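Local coordinates for protein beta subunit of photoactivated adenylyl cyclase (Beggiatoa sp. PS, PDB 5M2A) that probably converts ATP to cyclic AMP in response to blue light, which is sensed by a flavin-binding BLUF domain joined to the cyclase domain, at residues K154-S159 with G273-V278; S192-E197 with S222-S227; A208-T211 with A217-R220; L293-G298 with W307-L312. All blocks are in the same frame, centred on the assembly; numbering follows the deposited sequence. Where two conformers were deposited one is given.

Contact 1: K154-S159 with G273-V278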
loop_
_atom_site.group_PDB
_atom_site.type_symbol
_atom_site.label_atom_id
_atom_site.label_comp_id
_atom_site.label_asym_id
_atom_site.label_seq_id
_atom_site.Cartn_x
_atom_site.Cartn_y
_atom_site.Cartn_z
ATOM N N LYS A 154 11.409 -10.300 -13.649
ATOM C CA LYS A 154 10.064 -9.763 -13.779
ATOM C C LYS A 154 9.965 -8.847 -14.988
ATOM O O LYS A 154 10.916 -8.138 -15.338
ATOM C CB LYS A 154 9.635 -8.938 -12.545
ATOM C CG LYS A 154 9.447 -9.721 -11.260
ATOM C CD LYS A 154 8.205 -10.583 -11.318
ATOM C CE LYS A 154 7.714 -10.963 -9.923
ATOM N NZ LYS A 154 6.641 -11.991 -10.010
ATOM N N ILE A 155 8.783 -8.846 -15.587
ATOM C CA ILE A 155 8.378 -7.793 -16.508
ATOM C C ILE A 155 7.731 -6.716 -15.661
ATOM O O ILE A 155 6.799 -6.998 -14.900
ATOM C CB ILE A 155 7.404 -8.314 -17.577
ATOM C CG1 ILE A 155 8.116 -9.341 -18.463
ATOM C CG2 ILE A 155 6.839 -7.139 -18.410
ATOM C CD1 ILE A 155 7.209 -10.039 -19.484
ATOM N N ILE A 156 8.233 -5.495 -15.770
ATOM C CA ILE A 156 7.681 -4.368 -15.035
ATOM C C ILE A 156 6.785 -3.591 -15.983
ATOM O O ILE A 156 7.167 -3.310 -17.123
ATOM C CB ILE A 156 8.797 -3.479 -14.454
ATOM C CG1 ILE A 156 9.734 -4.321 -13.586
ATOM C CG2 ILE A 156 8.205 -2.351 -13.620
ATOM C CD1 ILE A 156 9.069 -4.856 -12.310
ATOM N N PHE A 157 5.601 -3.234 -15.498
ATOM C CA PHE A 157 4.573 -2.544 -16.260
ATOM C C PHE A 157 4.371 -1.166 -15.636
ATOM O O PHE A 157 4.231 -1.055 -14.418
ATOM C CB PHE A 157 3.291 -3.408 -16.228
ATOM C CG PHE A 157 2.032 -2.722 -16.727
ATOM C CD1 PHE A 157 1.398 -1.740 -15.975
ATOM C CD2 PHE A 157 1.427 -3.154 -17.906
ATOM C CE1 PHE A 157 0.221 -1.135 -16.423
ATOM C CE2 PHE A 157 0.233 -2.553 -18.359
ATOM C CZ PHE A 157 -0.364 -1.548 -17.619
ATOM N N PHE A 158 4.368 -0.118 -16.459
ATOM C CA PHE A 158 3.957 1.217 -16.024
ATOM C C PHE A 158 2.988 1.757 -17.056
ATOM O O PHE A 158 3.276 1.704 -18.253
ATOM C CB PHE A 158 5.139 2.192 -15.904
ATOM C CG PHE A 158 5.887 2.107 -14.612
ATOM C CD1 PHE A 158 5.385 2.692 -13.468
ATOM C CD2 PHE A 158 7.113 1.472 -14.546
ATOM C CE1 PHE A 158 6.080 2.633 -12.273
ATOM C CE2 PHE A 158 7.814 1.410 -13.350
ATOM C CZ PHE A 158 7.296 1.990 -12.216
ATOM N N SER A 159 1.845 2.268 -16.603
ATOM C CA SER A 159 0.931 2.954 -17.503
ATOM C C SER A 159 0.443 4.221 -16.824
ATOM O O SER A 159 0.249 4.240 -15.611
ATOM C CB SER A 159 -0.251 2.072 -17.896
ATOM O OG SER A 159 -1.073 1.755 -16.784
ATOM N N GLY A 273 15.331 -2.386 -8.940
ATOM C CA GLY A 273 16.174 -2.800 -10.043
ATOM C C GLY A 273 16.018 -1.870 -11.220
ATOM O O GLY A 273 15.065 -1.100 -11.311
ATOM N N ASP A 274 16.985 -1.981 -12.134
ATOM C CA ASP A 274 17.012 -1.135 -13.327
ATOM C C ASP A 274 15.707 -1.205 -14.097
ATOM O O ASP A 274 15.258 -0.206 -14.667
ATOM C CB ASP A 274 18.166 -1.557 -14.233
ATOM C CG ASP A 274 19.362 -0.655 -14.098
ATOM O OD1 ASP A 274 19.158 0.546 -13.833
ATOM O OD2 ASP A 274 20.499 -1.148 -14.259
ATOM N N ALA A 275 15.083 -2.383 -14.129
ATOM C CA ALA A 275 13.878 -2.560 -14.931
ATOM C C ALA A 275 12.771 -1.607 -14.509
ATOM O O ALA A 275 11.956 -1.200 -15.345
ATOM C CB ALA A 275 13.407 -4.010 -14.839
ATOM N N VAL A 276 12.713 -1.239 -13.224
ATOM C CA VAL A 276 11.666 -0.323 -12.777
ATOM C C VAL A 276 11.833 1.034 -13.450
ATOM O O VAL A 276 10.882 1.589 -14.017
ATOM C CB VAL A 276 11.674 -0.198 -11.243
ATOM C CG1 VAL A 276 10.660 0.846 -10.789
ATOM C CG2 VAL A 276 11.391 -1.547 -10.594
ATOM N N ASN A 277 13.045 1.592 -13.391
ATOM C CA ASN A 277 13.293 2.881 -14.029
ATOM C C ASN A 277 13.089 2.800 -15.539
ATOM O O ASN A 277 12.546 3.727 -16.149
ATOM C CB ASN A 277 14.705 3.364 -13.706
ATOM C CG ASN A 277 15.049 4.661 -14.413
ATOM O OD1 ASN A 277 14.225 5.573 -14.487
ATOM N ND2 ASN A 277 16.262 4.743 -14.953
ATOM N N VAL A 278 13.525 1.701 -16.161
ATOM C CA VAL A 278 13.418 1.593 -17.616
ATOM C C VAL A 278 11.958 1.572 -18.043
ATOM O O VAL A 278 11.574 2.245 -19.006
ATOM C CB VAL A 278 14.176 0.361 -18.138
ATOM C CG1 VAL A 278 13.908 0.183 -19.632
ATOM C CG2 VAL A 278 15.654 0.523 -17.899
#

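Contact 2: S192-E197 with S222-S227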
loop_
_atom_site.group_PDB
_atom_site.type_symbol
_atom_site.label_atom_id
_atom_site.label_comp_id
_atom_site.label_asym_id
_atom_site.label_seq_id
_atom_site.Cartn_x
_atom_site.Cartn_y
_atom_site.Cartn_z
ATOM N N SER A 192 -5.003 -7.911 -13.477
ATOM C CA SER A 192 -5.264 -9.051 -12.600
ATOM C C SER A 192 -5.891 -10.215 -13.360
ATOM O O SER A 192 -5.654 -11.384 -13.027
ATOM C CB SER A 192 -6.171 -8.615 -11.443
ATOM O OG SER A 192 -5.573 -7.542 -10.728
ATOM N N ALA A 193 -6.694 -9.919 -14.385
ATOM C CA ALA A 193 -7.266 -10.982 -15.207
ATOM C C ALA A 193 -6.187 -11.761 -15.944
ATOM O O ALA A 193 -6.337 -12.969 -16.168
ATOM C CB ALA A 193 -8.260 -10.400 -16.210
ATOM N N TYR A 194 -5.103 -11.094 -16.331
ATOM C CA TYR A 194 -4.011 -11.751 -17.030
ATOM C C TYR A 194 -2.958 -12.309 -16.076
ATOM O O TYR A 194 -1.908 -12.763 -16.533
ATOM C CB TYR A 194 -3.362 -10.784 -18.033
ATOM C CG TYR A 194 -4.135 -10.637 -19.330
ATOM C CD1 TYR A 194 -3.946 -11.528 -20.376
ATOM C CD2 TYR A 194 -5.052 -9.603 -19.508
ATOM C CE1 TYR A 194 -4.647 -11.397 -21.571
ATOM C CE2 TYR A 194 -5.744 -9.462 -20.689
ATOM C CZ TYR A 194 -5.541 -10.357 -21.718
ATOM O OH TYR A 194 -6.240 -10.223 -22.891
ATOM N N GLY A 195 -3.214 -12.279 -14.768
ATOM C CA GLY A 195 -2.304 -12.847 -13.801
ATOM C C GLY A 195 -1.189 -11.936 -13.345
ATOM O O GLY A 195 -0.321 -12.389 -12.593
ATOM N N GLY A 196 -1.174 -10.679 -13.782
ATOM C CA GLY A 196 -0.213 -9.724 -13.270
ATOM C C GLY A 196 -0.528 -9.324 -11.843
ATOM O O GLY A 196 -1.615 -9.586 -11.316
ATOM N N GLU A 197 0.456 -8.701 -11.193
ATOM C CA GLU A 197 0.318 -8.254 -9.811
ATOM C C GLU A 197 0.493 -6.745 -9.774
ATOM O O GLU A 197 1.599 -6.243 -9.995
ATOM C CB GLU A 197 1.335 -8.943 -8.902
ATOM C CG GLU A 197 1.185 -10.458 -8.884
ATOM C CD GLU A 197 2.136 -11.142 -7.909
ATOM O OE1 GLU A 197 1.720 -12.141 -7.284
ATOM O OE2 GLU A 197 3.298 -10.693 -7.770
ATOM N N SER A 222 -1.678 -4.728 -21.991
ATOM C CA SER A 222 -1.484 -3.358 -22.454
ATOM C C SER A 222 -2.450 -3.011 -23.579
ATOM O O SER A 222 -3.043 -1.925 -23.598
ATOM C CB SER A 222 -0.033 -3.185 -22.909
ATOM O OG SER A 222 0.845 -3.538 -21.848
ATOM N N LEU A 223 -2.575 -3.899 -24.569
ATOM C CA LEU A 223 -3.488 -3.624 -25.680
ATOM C C LEU A 223 -4.936 -3.601 -25.216
ATOM O O LEU A 223 -5.740 -2.793 -25.696
ATOM C CB LEU A 223 -3.301 -4.670 -26.779
ATOM C CG LEU A 223 -1.885 -4.717 -27.339
ATOM C CD1 LEU A 223 -1.720 -5.942 -28.245
ATOM C CD2 LEU A 223 -1.581 -3.430 -28.094
ATOM N N ASP A 224 -5.291 -4.485 -24.289
ATOM C CA ASP A 224 -6.659 -4.497 -23.779
ATOM C C ASP A 224 -6.981 -3.211 -23.036
ATOM O O ASP A 224 -8.099 -2.684 -23.150
ATOM C CB ASP A 224 -6.880 -5.712 -22.870
ATOM C CG ASP A 224 -7.096 -6.999 -23.655
ATOM O OD1 ASP A 224 -6.965 -6.968 -24.899
ATOM O OD2 ASP A 224 -7.393 -8.041 -23.026
ATOM N N ILE A 225 -6.024 -2.690 -22.261
ATOM C CA ILE A 225 -6.206 -1.394 -21.606
ATOM C C ILE A 225 -6.479 -0.315 -22.641
ATOM O O ILE A 225 -7.454 0.447 -22.545
ATOM C CB ILE A 225 -4.964 -1.027 -20.777
ATOM C CG1 ILE A 225 -4.773 -2.000 -19.624
ATOM C CG2 ILE A 225 -5.078 0.405 -20.260
ATOM C CD1 ILE A 225 -5.897 -2.008 -18.701
ATOM N N ILE A 226 -5.592 -0.225 -23.629
ATOM C CA ILE A 226 -5.756 0.766 -24.689
ATOM C C ILE A 226 -7.111 0.605 -25.360
ATOM O O ILE A 226 -7.824 1.589 -25.610
ATOM C CB ILE A 226 -4.604 0.624 -25.695
ATOM C CG1 ILE A 226 -3.271 0.998 -25.038
ATOM C CG2 ILE A 226 -4.885 1.410 -26.993
ATOM C CD1 ILE A 226 -2.063 0.485 -25.823
ATOM N N SER A 227 -7.488 -0.638 -25.647
ATOM C CA SER A 227 -8.744 -0.902 -26.339
ATOM C C SER A 227 -9.935 -0.473 -25.497
ATOM O O SER A 227 -10.886 0.125 -26.009
ATOM C CB SER A 227 -8.841 -2.387 -26.696
ATOM O OG SER A 227 -10.118 -2.689 -27.241
#

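Contact 3: A208-T211 with A217-R220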
loop_
_atom_site.group_PDB
_atom_site.type_symbol
_atom_site.label_atom_id
_atom_site.label_comp_id
_atom_site.label_asym_id
_atom_site.label_seq_id
_atom_site.Cartn_x
_atom_site.Cartn_y
_atom_site.Cartn_z
ATOM N N ALA A 208 2.891 -2.407 -12.097
ATOM C CA ALA A 208 2.549 -3.815 -11.944
ATOM C C ALA A 208 3.707 -4.663 -12.441
ATOM O O ALA A 208 4.630 -4.166 -13.087
ATOM C CB ALA A 208 1.259 -4.178 -12.685
ATOM N N SER A 209 3.676 -5.957 -12.109
ATOM C CA SER A 209 4.686 -6.854 -12.639
ATOM C C SER A 209 4.031 -8.120 -13.171
ATOM O O SER A 209 2.910 -8.482 -12.795
ATOM C CB SER A 209 5.731 -7.227 -11.580
ATOM O OG SER A 209 5.122 -7.923 -10.518
ATOM N N PHE A 210 4.762 -8.773 -14.069
ATOM C CA PHE A 210 4.420 -10.069 -14.628
ATOM C C PHE A 210 5.653 -10.961 -14.523
ATOM O O PHE A 210 6.777 -10.475 -14.379
ATOM C CB PHE A 210 3.987 -9.939 -16.100
ATOM C CG PHE A 210 2.695 -9.172 -16.307
ATOM C CD1 PHE A 210 2.690 -7.789 -16.371
ATOM C CD2 PHE A 210 1.506 -9.857 -16.500
ATOM C CE1 PHE A 210 1.494 -7.101 -16.581
ATOM C CE2 PHE A 210 0.315 -9.182 -16.734
ATOM C CZ PHE A 210 0.307 -7.808 -16.780
ATOM N N THR A 211 5.447 -12.271 -14.598
ATOM C CA THR A 211 6.597 -13.161 -14.601
ATOM C C THR A 211 7.207 -13.255 -15.993
ATOM O O THR A 211 6.631 -12.814 -16.985
ATOM C CB THR A 211 6.205 -14.557 -14.132
ATOM O OG1 THR A 211 5.363 -15.144 -15.127
ATOM C CG2 THR A 211 5.462 -14.483 -12.825
ATOM N N ALA A 217 1.003 -12.227 -22.060
ATOM C CA ALA A 217 -0.049 -11.661 -21.214
ATOM C C ALA A 217 0.192 -10.181 -20.935
ATOM O O ALA A 217 -0.763 -9.392 -20.856
ATOM C CB ALA A 217 -0.151 -12.430 -19.896
ATOM N N ALA A 218 1.456 -9.791 -20.762
ATOM C CA ALA A 218 1.796 -8.387 -20.530
ATOM C C ALA A 218 1.455 -7.514 -21.737
ATOM O O ALA A 218 0.954 -6.387 -21.584
ATOM C CB ALA A 218 3.281 -8.278 -20.189
ATOM N N ILE A 219 1.742 -7.998 -22.944
ATOM C CA ILE A 219 1.397 -7.248 -24.150
ATOM C C ILE A 219 -0.119 -7.172 -24.305
ATOM O O ILE A 219 -0.681 -6.109 -24.585
ATOM C CB ILE A 219 2.053 -7.895 -25.383
ATOM C CG1 ILE A 219 3.573 -7.940 -25.215
ATOM C CG2 ILE A 219 1.638 -7.170 -26.668
ATOM C CD1 ILE A 219 4.207 -6.587 -25.174
ATOM N N ARG A 220 -0.794 -8.313 -24.134
ATOM C CA ARG A 220 -2.256 -8.352 -24.252
ATOM C C ARG A 220 -2.924 -7.461 -23.211
ATOM O O ARG A 220 -3.919 -6.781 -23.504
ATOM C CB ARG A 220 -2.748 -9.798 -24.115
ATOM C CG ARG A 220 -2.310 -10.671 -25.251
ATOM C CD ARG A 220 -2.665 -12.142 -25.044
ATOM N NE ARG A 220 -2.283 -12.887 -26.241
ATOM C CZ ARG A 220 -1.791 -14.122 -26.224
ATOM N NH1 ARG A 220 -1.620 -14.741 -25.069
ATOM N NH2 ARG A 220 -1.465 -14.735 -27.355
#

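Contact 4: L293-G298 with W307-L312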
loop_
_atom_site.group_PDB
_atom_site.type_symbol
_atom_site.label_atom_id
_atom_site.label_comp_id
_atom_site.label_asym_id
_atom_site.label_seq_id
_atom_site.Cartn_x
_atom_site.Cartn_y
_atom_site.Cartn_z
ATOM N N LEU A 293 2.452 1.844 -26.727
ATOM C CA LEU A 293 3.119 0.821 -25.933
ATOM C C LEU A 293 4.576 0.760 -26.365
ATOM O O LEU A 293 4.860 0.686 -27.560
ATOM C CB LEU A 293 2.459 -0.546 -26.138
ATOM C CG LEU A 293 3.196 -1.775 -25.614
ATOM C CD1 LEU A 293 3.275 -1.704 -24.097
ATOM C CD2 LEU A 293 2.485 -3.041 -26.066
ATOM N N ALA A 294 5.494 0.788 -25.409
ATOM C CA ALA A 294 6.909 0.642 -25.729
ATOM C C ALA A 294 7.557 -0.320 -24.751
ATOM O O ALA A 294 7.262 -0.278 -23.556
ATOM C CB ALA A 294 7.644 1.987 -25.683
ATOM N N PHE A 295 8.462 -1.168 -25.243
ATOM C CA PHE A 295 9.073 -2.136 -24.348
ATOM C C PHE A 295 10.474 -2.498 -24.828
ATOM O O PHE A 295 10.909 -2.130 -25.930
ATOM C CB PHE A 295 8.177 -3.379 -24.170
ATOM C CG PHE A 295 7.735 -4.009 -25.459
ATOM C CD1 PHE A 295 8.608 -4.800 -26.192
ATOM C CD2 PHE A 295 6.433 -3.828 -25.921
ATOM C CE1 PHE A 295 8.205 -5.389 -27.384
ATOM C CE2 PHE A 295 6.028 -4.411 -27.120
ATOM C CZ PHE A 295 6.906 -5.186 -27.844
ATOM N N THR A 296 11.191 -3.206 -23.961
ATOM C CA THR A 296 12.585 -3.551 -24.204
ATOM C C THR A 296 12.713 -4.838 -25.007
ATOM O O THR A 296 11.761 -5.605 -25.161
ATOM C CB THR A 296 13.341 -3.710 -22.886
ATOM O OG1 THR A 296 12.737 -4.762 -22.122
ATOM C CG2 THR A 296 13.295 -2.420 -22.081
ATOM N N ALA A 297 13.930 -5.063 -25.519
ATOM C CA ALA A 297 14.236 -6.325 -26.182
ATOM C C ALA A 297 13.981 -7.519 -25.269
ATOM O O ALA A 297 13.541 -8.571 -25.734
ATOM C CB ALA A 297 15.685 -6.327 -26.668
ATOM N N GLY A 298 14.214 -7.365 -23.965
ATOM C CA GLY A 298 13.989 -8.476 -23.052
ATOM C C GLY A 298 12.527 -8.866 -22.955
ATOM O O GLY A 298 12.193 -10.044 -22.809
ATOM N N TRP A 307 3.521 -11.859 -32.616
ATOM C CA TRP A 307 3.407 -10.413 -32.716
ATOM C C TRP A 307 4.214 -9.911 -33.908
ATOM O O TRP A 307 5.225 -10.503 -34.292
ATOM C CB TRP A 307 3.914 -9.733 -31.444
ATOM C CG TRP A 307 3.231 -10.199 -30.204
ATOM C CD1 TRP A 307 3.735 -11.037 -29.257
ATOM C CD2 TRP A 307 1.911 -9.852 -29.777
ATOM N NE1 TRP A 307 2.812 -11.227 -28.258
ATOM C CE2 TRP A 307 1.681 -10.514 -28.555
ATOM C CE3 TRP A 307 0.903 -9.041 -30.306
ATOM C CZ2 TRP A 307 0.480 -10.401 -27.857
ATOM C CZ3 TRP A 307 -0.290 -8.925 -29.616
ATOM C CH2 TRP A 307 -0.492 -9.594 -28.400
ATOM N N THR A 308 3.759 -8.806 -34.494
ATOM C CA THR A 308 4.563 -8.072 -35.473
ATOM C C THR A 308 5.372 -7.041 -34.696
ATOM O O THR A 308 4.915 -5.930 -34.425
ATOM C CB THR A 308 3.680 -7.420 -36.529
ATOM O OG1 THR A 308 2.951 -8.433 -37.230
ATOM C CG2 THR A 308 4.531 -6.633 -37.519
ATOM N N PHE A 309 6.588 -7.421 -34.319
ATOM C CA PHE A 309 7.433 -6.533 -33.539
ATOM C C PHE A 309 8.037 -5.469 -34.445
ATOM O O PHE A 309 8.430 -5.741 -35.586
ATOM C CB PHE A 309 8.539 -7.315 -32.830
ATOM C CG PHE A 309 8.046 -8.194 -31.706
ATOM C CD1 PHE A 309 7.610 -7.645 -30.517
ATOM C CD2 PHE A 309 8.060 -9.583 -31.839
ATOM C CE1 PHE A 309 7.169 -8.466 -29.475
ATOM C CE2 PHE A 309 7.628 -10.404 -30.807
ATOM C CZ PHE A 309 7.178 -9.842 -29.622
ATOM N N ILE A 310 8.097 -4.249 -33.930
ATOM C CA ILE A 310 8.591 -3.093 -34.664
ATOM C C ILE A 310 9.722 -2.481 -33.855
ATOM O O ILE A 310 9.546 -2.172 -32.669
ATOM C CB ILE A 310 7.470 -2.069 -34.917
ATOM C CG1 ILE A 310 6.443 -2.649 -35.896
ATOM C CG2 ILE A 310 8.057 -0.764 -35.442
ATOM C CD1 ILE A 310 5.244 -1.764 -36.142
ATOM N N ASN A 311 10.885 -2.329 -34.481
ATOM C CA ASN A 311 12.034 -1.758 -33.794
ATOM C C ASN A 311 11.983 -0.237 -33.880
ATOM O O ASN A 311 12.029 0.334 -34.977
ATOM C CB ASN A 311 13.338 -2.287 -34.385
ATOM C CG ASN A 311 14.550 -1.812 -33.619
ATOM O OD1 ASN A 311 14.967 -0.659 -33.745
ATOM N ND2 ASN A 311 15.116 -2.693 -32.805
ATOM N N LEU A 312 11.910 0.415 -32.720
ATOM C CA LEU A 312 11.847 1.865 -32.625
ATOM C C LEU A 312 13.210 2.491 -32.346
ATOM O O LEU A 312 13.278 3.652 -31.928
ATOM C CB LEU A 312 10.838 2.269 -31.550
ATOM C CG LEU A 312 9.427 1.758 -31.842
ATOM C CD1 LEU A 312 8.471 2.121 -30.721
ATOM C CD2 LEU A 312 8.939 2.323 -33.175
#

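Contact 1: K154-S159 with G273-V278
Ile-156 and Phe-158, on one face of a central strand, pack against Ala-275 and Val-276 in the first turn of helix 274-285. This is helix-on-sheet packing within the cyclase catalytic domain. The short axes approach to 8.0 Å and run roughly in the same direction, 29° apart.

Most of the contact is apolar. The two branches of Ile-156 touch successive residues of the helix. CG1 of Ile-156 meets CB of Ala-275 at 3.9 Å. CG2 of Ile-156 lies anti to its own backbone N and reaches CA of Val-276. The tip, CD1, only approaches CG2 of Val-276. The phenyl ring of Phe-158 and the Val-276 side chain cross obliquely, and CG1 of Val-276 sits at the ring edge, in plane, 3.8 Å from CZ of Phe-158.

No hydrogen bond joins the two segments. The strand backbone is instead hydrogen-bonded to Ser-252 (from Ile-156) and to Ala-208 (from Phe-157). The hydroxyl of Ser-252 also bonds to O of Ala-275, linking the helix start to the sheet. On the opposite face of the strand, Ile-155 and Phe-157 meet helix 215-235, so the strand is sandwiched between helices.

The closest approach is of a ring carbon to a carbonyl: CE2 of Phe-158 is 3.1 Å from O of Val-276, which stands obliquely to the ring.

Contact 2: S192-E197 with S222-S227
The phenol hydroxyl of Tyr-194 donates a very short hydrogen bond to the carboxylate of Asp-224, with OH 2.5 Å from OD2. This is the sole close contact between the segments. It joins the end of helix 173-193 to the side of helix 215-235 at the protein surface.

OD2 of Asp-224 comes to the edge of the tyrosine ring, in its plane. It lies on the CE2 side, 3.2 Å from CE2 of Tyr-194. The other oxygen, OD1 of Asp-224, stays 3.9 Å from OH of Tyr-194 and makes no bond to it. Ring and carboxylate planes are turned 57° apart, and the two side chains run at about a right angle to each other.

Tyr-194 is the first residue to leave helical geometry. Gly-195, with positive phi (86°), closes the helix in a Schellman motif: its N bonds to O of Ser-192, and N of Gly-196 to O of Ile-191. The ring, with CG anti to the carbonyl carbon (chi1 -80°), then runs obliquely along the side of helix 215-235. It touches Ala-217, Arg-220 and Thr-221 on the way to Asp-224. A phenylalanine here would probably keep much of that packing but leave the Asp-224 carboxylate without its phenol partner.

The exact length is doubtful, but the pairing is consistent with a charge-assisted bond in which the carboxylate polarises the phenol O-H.

Contact 3: A208-T211 with A217-R220
Phe-210 lays one face of its ring flat over Ala-218. CA of Ala-218 sits almost exactly above the ring centre, 4.0 Å from the centroid and 7° off the ring normal. This is a CH-pi contact. CB of Ala-218 rests over the same face but nearer the root of the ring, 3.9 Å from CD1 of Phe-210.

The ring reaches the helix because CG of Phe-210 is anti to the carbonyl carbon, beside the backbone N (chi1 -66°). Alanine at the facing position lets the helix backbone come close, and the nearest CA pair, Phe-210 and Ala-218, is 6.7 Å apart. The backbone of Ala-217 is a looser neighbour: its O is 4.3 Å from CE2 of Phe-210, obliquely placed to the ring.

No hydrogen bond crosses between the segments. The carbonyls of Ala-217 and Ala-218 instead accept bonds from the hydroxyls of Thr-221 and Ser-222, further along the same helix. Phe-210 also touches Ile-155 on the neighbouring strand 150-161.

A strand turns straight back here into a helix that packs on the strand's own sheet. Such close layering of sheet and helix is typical of the alpha/beta catalytic domain of nucleotidyl cyclases.

Contact 4: L293-G298 with W307-L312
Phe-295 and Phe-309 meet rim to rim, with their ring planes close to perpendicular at 86°. Neither ring lies over the face of the other, so this is not a T-shaped stack. The centroids are 6.0 Å apart. The outer corner of Phe-295, made by CZ and CE1, fits against the CD1-CE1 edge of Phe-309. CZ of Phe-295 is 3.7 Å from CE1 of Phe-309 and lies near the plane of that ring.

One torsion helps explain the meeting. CG of Phe-295 takes the crowded position between its backbone N and carbonyl carbon (chi1 52°), which turns the ring off the strand, roughly at a right angle to its run, toward Phe-309. CG of Leu-293 lies at the edge of the Phe-295 ring, in plane. Phe-309 is braced from another direction: CB of Trp-307 stands 3.7 Å above one face of its ring, offset toward the rim. An alanine in place of Phe-295 would probably open a gap beside the CD1-CE1 edge of Phe-309 and let that ring turn more freely.

The contact is wholly apolar, with no hydrogen bond between the segments. Strands 293-296 and 309-315 do not pair directly. Both pair antiparallel with strand 324-329, where Phe-295 bonds through its backbone to Tyr-327 and Ile-310 to Thr-328. The aromatic pair thus bridges over this intervening strand. Behind it lies helix 215-235, where Ile-219 touches both Phe-295 and Trp-307, and Asp-216 accepts a hydrogen bond from NE1 of Trp-307.

In the fold
All four contacts lie in the cyclase domain, and contacts 1, 3 and 4 reach its one mixed sheet. Along the chain contact 3 is nested inside contact 2, and contact 2 inside contact 1; contact 4 follows. Centres of contacts 2 and 3 are about 7 Å apart, and both use helix 215-235. Contacts 1 and 3, about 11 Å apart, join through neighbouring strands 150-161 and 205-211. Contact 4 lies about 14 Å from contact 3, where Arg-220 packs against Trp-307. The domain is layered overall, with helices on both faces of the sheet. This core carries the magnesium site; the ion lies about 10 Å from the Phe-158 side chain.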